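PDB 6WB6: transferrin from Manduca sexta, which transports iron in the insect, binding a single ferric ion per molecule together with a carbonate anion. Local coordinates for residues E18-V23 with K310-S315; V73-Y78 with A284-L289; I145-N150 with R344-P349; L355-T358 with A362-K365. All coordinates share one frame; numbering follows the deposited sequence.

Contact 1: residues E18-V23 with K310-S315; sequences EQMLEV and KVLGLS
Met20 meets Val311 and Leu312 without any flat group between them: the contact has no ring face or edge, and a thioether with its methyl lies among branched aliphatic carbons. The sulfur does most of the touching. SD of Met20 rests 3.6 Å from CG of Leu312, the branch point, and lies within 3.8 Å of CD2 of the same leucine; the two side chains cross at about a right angle. The terminal methyl lies between two partners: CE of Met20 is 3.9 Å from CD2 of Leu312 and 4.0 Å from CG1 of Val311. Met20 spans the distance because its chain runs out straight, CG anti to the backbone N (chi1 178°), and then bends at chi3 (89°), which turns the methyl across Val311. A long, flexible, unbranched residue suits this place, since the backbones stay far apart and the nearest pair of CA atoms, those of Met20 and Val311, is 8.4 Å apart. Around these three residues, Met20 also packs on Leu296 of helix 286-300, Trp307 of helix 306-311 and Leu7 of strand 5-10, while Val311 touches Leu7 and Val9. Helix 14-21 near the chain start is thus joined to residues almost 300 positions later, which is typical of the periplasmic-binding-protein-like lobe of transferrins, where one domain is built from both ends of the lobe's sequence.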
loop_
_atom_site.group_PDB
_atom_site.type_symbol
_atom_site.label_atom_id
_atom_site.label_comp_id
_atom_site.label_asym_id
_atom_site.label_seq_id
_atom_site.Cartn_x
_atom_site.Cartn_y
_atom_site.Cartn_z
ATOM N N GLU A 18 -27.472 1.737 3.944
ATOM C CA GLU A 18 -28.868 1.454 4.247
ATOM C C GLU A 18 -29.349 2.330 5.392
ATOM O O GLU A 18 -30.407 2.952 5.292
ATOM C CB GLU A 18 -29.039 -0.037 4.561
ATOM C CG GLU A 18 -28.758 -0.932 3.330
ATOM C CD GLU A 18 -28.524 -2.399 3.689
ATOM O OE1 GLU A 18 -28.623 -2.756 4.881
ATOM O OE2 GLU A 18 -28.242 -3.196 2.776
ATOM N N GLN A 19 -28.546 2.447 6.448
ATOM C CA GLN A 19 -28.871 3.384 7.516
ATOM C C GLN A 19 -29.026 4.787 6.960
ATOM O O GLN A 19 -29.901 5.548 7.397
ATOM C CB GLN A 19 -27.791 3.361 8.600
ATOM N N MET A 20 -28.175 5.153 5.992
ATOM C CA MET A 20 -28.313 6.455 5.354
ATOM C C MET A 20 -29.668 6.589 4.669
ATOM O O MET A 20 -30.305 7.647 4.723
ATOM C CB MET A 20 -27.193 6.671 4.344
ATOM C CG MET A 20 -27.338 7.986 3.631
ATOM S SD MET A 20 -25.999 8.389 2.513
ATOM C CE MET A 20 -26.587 7.624 1.005
ATOM N N LEU A 21 -30.116 5.538 3.997
ATOM C CA LEU A 21 -31.388 5.610 3.312
ATOM C C LEU A 21 -32.549 5.790 4.278
ATOM O O LEU A 21 -33.656 6.072 3.826
ATOM C CB LEU A 21 -31.622 4.352 2.473
ATOM C CG LEU A 21 -30.661 4.013 1.327
ATOM C CD1 LEU A 21 -31.163 2.778 0.612
ATOM C CD2 LEU A 21 -30.491 5.147 0.346
ATOM N N GLU A 22 -32.329 5.610 5.580
ATOM C CA GLU A 22 -33.354 5.835 6.592
ATOM C C GLU A 22 -33.299 7.234 7.193
ATOM O O GLU A 22 -34.209 7.604 7.933
ATOM C CB GLU A 22 -33.220 4.821 7.731
ATOM C CG GLU A 22 -33.047 3.362 7.273
ATOM C CD GLU A 22 -34.207 2.858 6.446
ATOM O OE1 GLU A 22 -35.247 3.547 6.393
ATOM O OE2 GLU A 22 -34.078 1.773 5.845
ATOM N N VAL A 23 -32.257 8.008 6.908
ATOM C CA VAL A 23 -32.159 9.389 7.376
ATOM C C VAL A 23 -33.341 10.159 6.817
ATOM O O VAL A 23 -33.494 10.221 5.593
ATOM C CB VAL A 23 -30.828 10.028 6.946
ATOM C CG1 VAL A 23 -30.873 11.552 7.039
ATOM C CG2 VAL A 23 -29.753 9.504 7.799
ATOM N N LYS A 310 -17.870 7.139 4.621
ATOM C CA LYS A 310 -17.666 5.875 3.926
ATOM C C LYS A 310 -18.587 5.713 2.719
ATOM O O LYS A 310 -18.239 5.022 1.755
ATOM C CB LYS A 310 -17.878 4.725 4.909
ATOM C CG LYS A 310 -16.637 4.329 5.701
ATOM C CD LYS A 310 -16.213 5.381 6.703
ATOM C CE LYS A 310 -14.698 5.377 6.912
ATOM N NZ LYS A 310 -14.273 6.388 7.927
ATOM N N VAL A 311 -19.762 6.328 2.750
ATOM C CA VAL A 311 -20.747 6.181 1.692
ATOM C C VAL A 311 -20.821 7.434 0.839
ATOM O O VAL A 311 -20.655 7.371 -0.375
ATOM C CB VAL A 311 -22.135 5.812 2.273
ATOM C CG1 VAL A 311 -23.131 5.682 1.173
ATOM C CG2 VAL A 311 -22.048 4.529 3.051
ATOM N N LEU A 312 -21.048 8.590 1.456
ATOM C CA LEU A 312 -21.203 9.809 0.669
ATOM C C LEU A 312 -19.877 10.435 0.274
ATOM O O LEU A 312 -19.861 11.265 -0.638
ATOM C CB LEU A 312 -22.044 10.842 1.416
ATOM C CG LEU A 312 -23.568 10.713 1.309
ATOM C CD1 LEU A 312 -24.213 12.032 1.746
ATOM C CD2 LEU A 312 -24.047 10.369 -0.074
ATOM N N GLY A 313 -18.767 10.017 0.876
ATOM C CA GLY A 313 -17.493 10.616 0.540
ATOM C C GLY A 313 -17.376 12.050 0.998
ATOM O O GLY A 313 -16.755 12.858 0.308
ATOM N N LEU A 314 -18.022 12.402 2.120
ATOM C CA LEU A 314 -17.809 13.681 2.777
ATOM C C LEU A 314 -16.731 13.501 3.839
ATOM O O LEU A 314 -16.223 12.401 4.047
ATOM C CB LEU A 314 -19.084 14.192 3.434
ATOM C CG LEU A 314 -20.316 14.244 2.553
ATOM C CD1 LEU A 314 -21.540 14.202 3.424
ATOM C CD2 LEU A 314 -20.282 15.481 1.695
ATOM N N SER A 315 -16.414 14.578 4.555
ATOM C CA SER A 315 -15.487 14.513 5.673
ATOM C C SER A 315 -15.899 15.576 6.682
ATOM O O SER A 315 -16.755 16.415 6.403
ATOM C CB SER A 315 -14.038 14.719 5.216
ATOM O OG SER A 315 -13.781 16.083 4.912
#

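Contact 2: residues V73-Y78 with A284-L289; sequences VVFQEY and AKLAPL
Leu286, near the start of helix 286-300, sends one methyl onto Phe75 of strand 72-79. Its CG is anti to the backbone N (chi1 -172°), which carries the branch toward the strand, and CD1 of Leu286 comes tightly, to 3.3 Å, against CD1 of Phe75. The same methyl lies 3.7 Å from CB of Phe75, touching that carbon and, obliquely, the CG-CD1 side of the ring, and CD2 of Leu286 sits near that CB too. Pro326 of strand 320-327 packs against Leu286 from outside the pair. Here a helix lies on the antiparallel sheet in which strand 72-79 is held between strands 275-279 and 320-327, an alpha/beta layering within the first transferrin-like half of the chain. Phe75 itself has a psi near 1°, and the backbone pairing with strand 275-279 slips by one residue around it, consistent with a beta bulge; both Phe75 and Gln76 then point toward the helix. One turn on, Leu289 takes the far end of the ring: its CD2 is 3.7 Å from CZ and 3.8 Å from CE1 of Phe75, the two side chains crossing at about a right angle. Replacing Phe75 with an alanine is likely to leave CD2 of Leu289 without its partner, and CD1 of Leu286 with only the beta carbon, opening a gap between helix and sheet. Arg290, next in sequence, hydrogen-bonds through NH2 to the carbonyl O of Phe75.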
loop_
_atom_site.group_PDB
_atom_site.type_symbol
_atom_site.label_atom_id
_atom_site.label_comp_id
_atom_site.label_asym_id
_atom_site.label_seq_id
_atom_site.Cartn_x
_atom_site.Cartn_y
_atom_site.Cartn_z
ATOM N N VAL A 73 -20.030 12.563 -15.773
ATOM C CA VAL A 73 -20.174 13.993 -15.538
ATOM C C VAL A 73 -19.943 14.236 -14.060
ATOM O O VAL A 73 -20.567 13.588 -13.217
ATOM C CB VAL A 73 -21.564 14.513 -15.958
ATOM C CG1 VAL A 73 -22.672 13.786 -15.182
ATOM C CG2 VAL A 73 -21.657 16.003 -15.726
ATOM N N VAL A 74 -19.014 15.126 -13.740
ATOM C CA VAL A 74 -18.875 15.603 -12.368
ATOM C C VAL A 74 -19.944 16.661 -12.149
ATOM O O VAL A 74 -19.823 17.777 -12.647
ATOM C CB VAL A 74 -17.475 16.157 -12.094
ATOM C CG1 VAL A 74 -17.430 16.786 -10.699
ATOM C CG2 VAL A 74 -16.442 15.022 -12.228
ATOM N N PHE A 75 -20.994 16.309 -11.396
ATOM C CA PHE A 75 -22.129 17.200 -11.190
ATOM C C PHE A 75 -22.195 17.754 -9.777
ATOM O O PHE A 75 -23.131 18.488 -9.462
ATOM C CB PHE A 75 -23.448 16.474 -11.523
ATOM C CG PHE A 75 -23.754 15.331 -10.600
ATOM C CD1 PHE A 75 -24.467 15.534 -9.438
ATOM C CD2 PHE A 75 -23.316 14.047 -10.898
ATOM C CE1 PHE A 75 -24.747 14.496 -8.596
ATOM C CE2 PHE A 75 -23.585 12.997 -10.043
ATOM C CZ PHE A 75 -24.309 13.229 -8.892
ATOM N N GLN A 76 -21.245 17.410 -8.916
ATOM C CA GLN A 76 -21.281 17.857 -7.529
ATOM C C GLN A 76 -19.873 18.004 -6.978
ATOM O O GLN A 76 -19.050 17.091 -7.124
ATOM C CB GLN A 76 -22.067 16.868 -6.666
ATOM C CG GLN A 76 -22.556 17.460 -5.371
ATOM C CD GLN A 76 -23.938 17.993 -5.525
ATOM O OE1 GLN A 76 -24.884 17.474 -4.931
ATOM N NE2 GLN A 76 -24.082 19.017 -6.356
ATOM N N GLU A 77 -19.612 19.137 -6.329
ATOM C CA GLU A 77 -18.348 19.380 -5.641
ATOM C C GLU A 77 -18.575 19.406 -4.138
ATOM O O GLU A 77 -19.529 20.026 -3.651
ATOM C CB GLU A 77 -17.710 20.704 -6.076
ATOM C CG GLU A 77 -17.091 20.676 -7.446
ATOM C CD GLU A 77 -16.620 22.041 -7.885
ATOM O OE1 GLU A 77 -16.748 22.351 -9.076
ATOM O OE2 GLU A 77 -16.143 22.816 -7.032
ATOM N N TYR A 78 -17.706 18.724 -3.417
ATOM C CA TYR A 78 -17.618 18.829 -1.965
ATOM C C TYR A 78 -16.577 19.882 -1.596
ATOM O O TYR A 78 -15.395 19.751 -1.945
ATOM C CB TYR A 78 -17.233 17.481 -1.360
ATOM C CG TYR A 78 -18.270 16.383 -1.489
ATOM C CD1 TYR A 78 -19.587 16.675 -1.842
ATOM C CD2 TYR A 78 -17.927 15.057 -1.257
ATOM C CE1 TYR A 78 -20.535 15.673 -1.949
ATOM C CE2 TYR A 78 -18.871 14.044 -1.354
ATOM C CZ TYR A 78 -20.168 14.356 -1.708
ATOM O OH TYR A 78 -21.120 13.364 -1.812
ATOM N N ALA A 284 -30.452 16.431 -16.359
ATOM C CA ALA A 284 -31.897 16.575 -16.503
ATOM C C ALA A 284 -32.590 16.067 -15.245
ATOM O O ALA A 284 -33.456 16.754 -14.691
ATOM C CB ALA A 284 -32.409 15.846 -17.751
ATOM N N LYS A 285 -32.213 14.872 -14.777
ATOM C CA LYS A 285 -32.662 14.378 -13.482
ATOM C C LYS A 285 -31.773 14.896 -12.348
ATOM O O LYS A 285 -31.585 14.215 -11.338
ATOM C CB LYS A 285 -32.685 12.847 -13.492
ATOM N N LEU A 286 -31.232 16.101 -12.480
ATOM C CA LEU A 286 -30.075 16.492 -11.689
ATOM C C LEU A 286 -30.417 17.311 -10.444
ATOM O O LEU A 286 -29.826 17.084 -9.388
ATOM C CB LEU A 286 -29.106 17.270 -12.580
ATOM C CG LEU A 286 -27.719 17.628 -12.045
ATOM C CD1 LEU A 286 -27.128 16.530 -11.186
ATOM C CD2 LEU A 286 -26.807 17.912 -13.232
ATOM N N ALA A 287 -31.349 18.260 -10.529
ATOM C CA ALA A 287 -31.647 19.088 -9.359
ATOM C C ALA A 287 -32.154 18.282 -8.166
ATOM O O ALA A 287 -31.688 18.531 -7.041
ATOM C CB ALA A 287 -32.656 20.180 -9.746
ATOM N N PRO A 288 -33.082 17.330 -8.315
ATOM C CA PRO A 288 -33.602 16.647 -7.111
ATOM C C PRO A 288 -32.535 15.878 -6.349
ATOM O O PRO A 288 -32.524 15.875 -5.110
ATOM C CB PRO A 288 -34.680 15.709 -7.665
ATOM C CG PRO A 288 -34.862 16.084 -9.109
ATOM C CD PRO A 288 -33.609 16.755 -9.561
ATOM N N LEU A 289 -31.632 15.206 -7.068
ATOM C CA LEU A 289 -30.536 14.512 -6.409
ATOM C C LEU A 289 -29.659 15.478 -5.621
ATOM O O LEU A 289 -29.244 15.177 -4.496
ATOM C CB LEU A 289 -29.696 13.770 -7.452
ATOM C CG LEU A 289 -28.545 12.940 -6.905
ATOM C CD1 LEU A 289 -29.049 11.922 -5.908
ATOM C CD2 LEU A 289 -27.778 12.278 -8.044
#

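Contact 3: residues I145-N150 with R344-P349; sequences ISPKEN and RGHGAP
The apolar part is CH-pi: CB of Pro147 lies over one face of the His346 ring. This carbon is 3.7 Å from the ring centroid, shifted toward the rim, with CE1 of His346 its nearest atom at 3.5 Å. CG of the histidine, anti to its carbonyl carbon (chi1 -59°), brings that face over the proline. The touch joins the start of helix 147-158 to the loop between helix 338-342 and strand 352-357, which leads into the second transferrin-like half. Among polar atoms, O of Pro147 is near NE2 of His346 at too poor an angle for a bond; NE2 is hydrogen-bonded to Glu151 instead. Just before the helix, Ser146 is the N-cap, its OG accepting from N of Glu149 at 3.2 Å, while its O takes N and ND2 of Asn150. Lys148 and Arg344 each form a salt bridge with Glu151, and Arg344 another with Asp377. With a leucine in place of His346, Glu151 would probably lose a hydrogen-bond partner and Pro147 its flat aromatic cover. Proline suits the first turn, having no N-H to satisfy; NZ of Lys148 and NH2 of Arg344 are 4.5 Å apart, a repulsion the shared carboxylate probably offsets.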
loop_
_atom_site.group_PDB
_atom_site.type_symbol
_atom_site.label_atom_id
_atom_site.label_comp_id
_atom_site.label_asym_id
_atom_site.label_seq_id
_atom_site.Cartn_x
_atom_site.Cartn_y
_atom_site.Cartn_z
ATOM N N ILE A 145 18.245 3.398 -11.518
ATOM C CA ILE A 145 17.502 3.515 -10.272
ATOM C C ILE A 145 16.007 3.644 -10.573
ATOM O O ILE A 145 15.584 3.798 -11.718
ATOM C CB ILE A 145 17.984 4.706 -9.423
ATOM C CG1 ILE A 145 17.832 6.001 -10.214
ATOM C CG2 ILE A 145 19.430 4.508 -8.990
ATOM C CD1 ILE A 145 18.306 7.271 -9.437
ATOM N N SER A 146 15.212 3.588 -9.513
ATOM C CA SER A 146 13.772 3.659 -9.633
ATOM C C SER A 146 13.286 5.073 -9.924
ATOM O O SER A 146 13.994 6.055 -9.681
ATOM C CB SER A 146 13.131 3.202 -8.344
ATOM O OG SER A 146 13.435 4.147 -7.342
ATOM N N PRO A 147 12.052 5.204 -10.429
ATOM C CA PRO A 147 11.461 6.541 -10.576
ATOM C C PRO A 147 11.431 7.366 -9.292
ATOM O O PRO A 147 11.640 8.578 -9.359
ATOM C CB PRO A 147 10.047 6.227 -11.074
ATOM C CG PRO A 147 10.228 4.962 -11.890
ATOM C CD PRO A 147 11.276 4.174 -11.151
ATOM N N LYS A 148 11.125 6.766 -8.137
ATOM C CA LYS A 148 11.117 7.555 -6.914
ATOM C C LYS A 148 12.515 8.096 -6.632
ATOM O O LYS A 148 12.683 9.279 -6.306
ATOM C CB LYS A 148 10.606 6.718 -5.742
ATOM C CG LYS A 148 10.370 7.511 -4.461
ATOM C CD LYS A 148 9.440 8.722 -4.653
ATOM C CE LYS A 148 8.089 8.316 -5.321
ATOM N NZ LYS A 148 7.221 9.493 -5.587
ATOM N N GLU A 149 13.542 7.260 -6.806
ATOM C CA GLU A 149 14.895 7.761 -6.584
ATOM C C GLU A 149 15.270 8.820 -7.606
ATOM O O GLU A 149 15.973 9.778 -7.272
ATOM C CB GLU A 149 15.924 6.639 -6.606
ATOM C CG GLU A 149 17.238 7.147 -6.018
ATOM C CD GLU A 149 18.309 6.092 -5.830
ATOM O OE1 GLU A 149 18.045 4.915 -6.090
ATOM O OE2 GLU A 149 19.426 6.460 -5.392
ATOM N N ASN A 150 14.794 8.691 -8.846
ATOM C CA ASN A 150 15.107 9.707 -9.839
ATOM C C ASN A 150 14.616 11.095 -9.391
ATOM O O ASN A 150 15.323 12.089 -9.563
ATOM C CB ASN A 150 14.520 9.322 -11.190
ATOM C CG ASN A 150 15.518 8.534 -12.050
ATOM O OD1 ASN A 150 16.369 9.109 -12.739
ATOM N ND2 ASN A 150 15.420 7.220 -11.999
ATOM N N ARG A 344 1.857 12.900 -14.279
ATOM C CA ARG A 344 3.293 13.115 -14.133
ATOM C C ARG A 344 4.068 11.826 -14.347
ATOM O O ARG A 344 3.699 10.751 -13.852
ATOM C CB ARG A 344 3.636 13.670 -12.758
ATOM C CG ARG A 344 5.140 13.897 -12.564
ATOM C CD ARG A 344 5.358 14.717 -11.333
ATOM N NE ARG A 344 5.013 13.942 -10.159
ATOM C CZ ARG A 344 5.828 13.085 -9.559
ATOM N NH1 ARG A 344 7.050 12.878 -10.023
ATOM N NH2 ARG A 344 5.415 12.419 -8.493
ATOM N N GLY A 345 5.152 11.954 -15.092
ATOM C CA GLY A 345 6.092 10.873 -15.279
ATOM C C GLY A 345 7.513 11.352 -15.040
ATOM O O GLY A 345 7.762 12.343 -14.332
ATOM N N HIS A 346 8.462 10.655 -15.647
ATOM C CA HIS A 346 9.875 10.941 -15.440
ATOM C C HIS A 346 10.635 11.042 -16.761
ATOM O O HIS A 346 11.867 10.947 -16.780
ATOM C CB HIS A 346 10.472 9.876 -14.522
ATOM C CG HIS A 346 9.793 9.800 -13.187
ATOM N ND1 HIS A 346 8.661 9.037 -12.967
ATOM C CD2 HIS A 346 10.065 10.420 -12.012
ATOM C CE1 HIS A 346 8.274 9.188 -11.711
ATOM N NE2 HIS A 346 9.111 10.020 -11.109
ATOM N N GLY A 347 9.932 11.289 -17.855
ATOM C CA GLY A 347 10.568 11.316 -19.152
ATOM C C GLY A 347 10.624 9.941 -19.783
ATOM O O GLY A 347 10.758 8.922 -19.106
ATOM N N ALA A 348 10.528 9.921 -21.108
ATOM C CA ALA A 348 10.618 8.670 -21.843
ATOM C C ALA A 348 12.001 8.041 -21.678
ATOM O O ALA A 348 13.009 8.752 -21.587
ATOM C CB ALA A 348 10.329 8.911 -23.318
ATOM N N PRO A 349 12.087 6.705 -21.609
ATOM C CA PRO A 349 10.934 5.793 -21.561
ATOM C C PRO A 349 10.357 5.693 -20.146
ATOM O O PRO A 349 11.117 5.384 -19.233
ATOM C CB PRO A 349 11.532 4.458 -22.002
ATOM C CG PRO A 349 12.959 4.518 -21.500
ATOM C CD PRO A 349 13.362 5.981 -21.490
#

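Contact 4: residues L355-T358 with A362-K365; sequences LCVT and ALSK
Val357 overlaps Ala362 and the backbone that follows it, one side chain of a strand facing the first turn of the next helix. This is the beta-alpha part of a beta-alpha-beta unit made of strand 352-357, helix 360-375 and strand 381-386, whose two strands are parallel neighbours. CB of Val357 is 3.8 Å from CB of Ala362. An alanine belongs at this spot, because the helix comes close to the strand: the CA atoms of Val357 and Ala362 are only 5.9 Å apart, and a single methyl meets the valine without pushing the helix off. The branches of Val357 then divide the work unequally. CG1 lies more loosely by the carbonyl side of Ala362, 4.1 Å from its O, whereas CG2 does most of the touching: with chi1 at -57° it stands between the valine's own backbone N and carbonyl carbon, a rotation that points it at the N and CA of Leu363. Beta-branching suits a strand residue that presents two methyls at once. Leu363, besides meeting Val357, packs on Cys384 and Gln386 of the partner strand, so that the helix lies along both strands. Neighbouring Cys356 forms a disulfide with Cys393, tying the strand to helix 390-399. Further along the helix, Lys365 stretches away fully extended, and its NZ hydrogen-bonds to the carbonyl O atoms of Ile620 and Val630. At the closest part of the contact, CG2 of Val357 sits 3.6 Å from the backbone N of Leu363 and 4.0 Å from its CB.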
loop_
_atom_site.group_PDB
_atom_site.type_symbol
_atom_site.label_atom_id
_atom_site.label_comp_id
_atom_site.label_asym_id
_atom_site.label_seq_id
_atom_site.Cartn_x
_atom_site.Cartn_y
_atom_site.Cartn_z
ATOM N N LEU A 355 3.958 -7.336 -14.089
ATOM C CA LEU A 355 3.626 -8.445 -13.209
ATOM C C LEU A 355 3.041 -9.563 -14.053
ATOM O O LEU A 355 2.145 -9.319 -14.865
ATOM C CB LEU A 355 2.615 -8.040 -12.144
ATOM C CG LEU A 355 2.038 -9.222 -11.352
ATOM C CD1 LEU A 355 3.095 -9.940 -10.562
ATOM C CD2 LEU A 355 0.880 -8.773 -10.451
ATOM N N CYS A 356 3.531 -10.774 -13.854
ATOM C CA CYS A 356 3.011 -11.916 -14.586
ATOM C C CYS A 356 1.869 -12.525 -13.785
ATOM O O CYS A 356 2.004 -12.757 -12.579
ATOM C CB CYS A 356 4.098 -12.952 -14.840
ATOM S SG CYS A 356 3.509 -14.242 -16.003
ATOM N N VAL A 357 0.730 -12.721 -14.446
ATOM C CA VAL A 357 -0.455 -13.313 -13.847
ATOM C C VAL A 357 -0.796 -14.591 -14.603
ATOM O O VAL A 357 -0.419 -14.774 -15.761
ATOM C CB VAL A 357 -1.644 -12.338 -13.877
ATOM C CG1 VAL A 357 -1.279 -11.036 -13.180
ATOM C CG2 VAL A 357 -2.039 -12.061 -15.304
ATOM N N THR A 358 -1.542 -15.473 -13.940
ATOM C CA THR A 358 -1.813 -16.802 -14.473
ATOM C C THR A 358 -3.280 -17.052 -14.791
ATOM O O THR A 358 -3.652 -18.209 -14.988
ATOM C CB THR A 358 -1.356 -17.886 -13.499
ATOM O OG1 THR A 358 -1.997 -17.694 -12.236
ATOM C CG2 THR A 358 0.149 -17.851 -13.304
ATOM N N ALA A 362 -7.204 -12.779 -12.864
ATOM C CA ALA A 362 -6.029 -12.094 -12.331
ATOM C C ALA A 362 -5.543 -11.009 -13.278
ATOM O O ALA A 362 -5.201 -9.901 -12.840
ATOM C CB ALA A 362 -4.939 -13.103 -12.049
ATOM N N LEU A 363 -5.527 -11.288 -14.581
ATOM C CA LEU A 363 -5.235 -10.233 -15.544
ATOM C C LEU A 363 -6.152 -9.027 -15.344
ATOM O O LEU A 363 -5.713 -7.879 -15.410
ATOM C CB LEU A 363 -5.386 -10.750 -16.965
ATOM C CG LEU A 363 -5.053 -9.754 -18.065
ATOM C CD1 LEU A 363 -3.651 -9.278 -17.909
ATOM C CD2 LEU A 363 -5.252 -10.415 -19.450
ATOM N N SER A 364 -7.452 -9.265 -15.177
ATOM C CA SER A 364 -8.347 -8.127 -15.044
ATOM C C SER A 364 -8.129 -7.413 -13.715
ATOM O O SER A 364 -8.247 -6.187 -13.658
ATOM C CB SER A 364 -9.793 -8.567 -15.197
ATOM O OG SER A 364 -10.060 -9.623 -14.307
ATOM N N LYS A 365 -7.801 -8.155 -12.653
ATOM C CA LYS A 365 -7.516 -7.512 -11.377
ATOM C C LYS A 365 -6.237 -6.698 -11.467
ATOM O O LYS A 365 -6.162 -5.574 -10.949
ATOM C CB LYS A 365 -7.423 -8.563 -10.257
ATOM C CG LYS A 365 -7.233 -7.951 -8.858
ATOM C CD LYS A 365 -7.205 -8.972 -7.730
ATOM C CE LYS A 365 -6.839 -8.282 -6.418
ATOM N NZ LYS A 365 -6.907 -9.149 -5.195
#

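In all four contacts the main touching side chains are buried, but their settings differ. Contacts 1 and 2 are neighbours, about 17 Å between centres, and contact 2 is nested within the loop that contact 1 closes. They are joined where OH of Tyr78 lies 2.7 Å from O of Leu312, a probable hydrogen bond, and they share helix 286-300, which contact 2 uses and whose Leu296 packs on Met20 and Leu312 of contact 1. Contact 4, in the second half of the chain, is likewise apolar but local, joining a strand to the helix that follows it. Contact 3 differs: its direct touch is CH-pi, set beside a charge cluster, and Asp377, Arg379 and helix 597-611 bring in the second half.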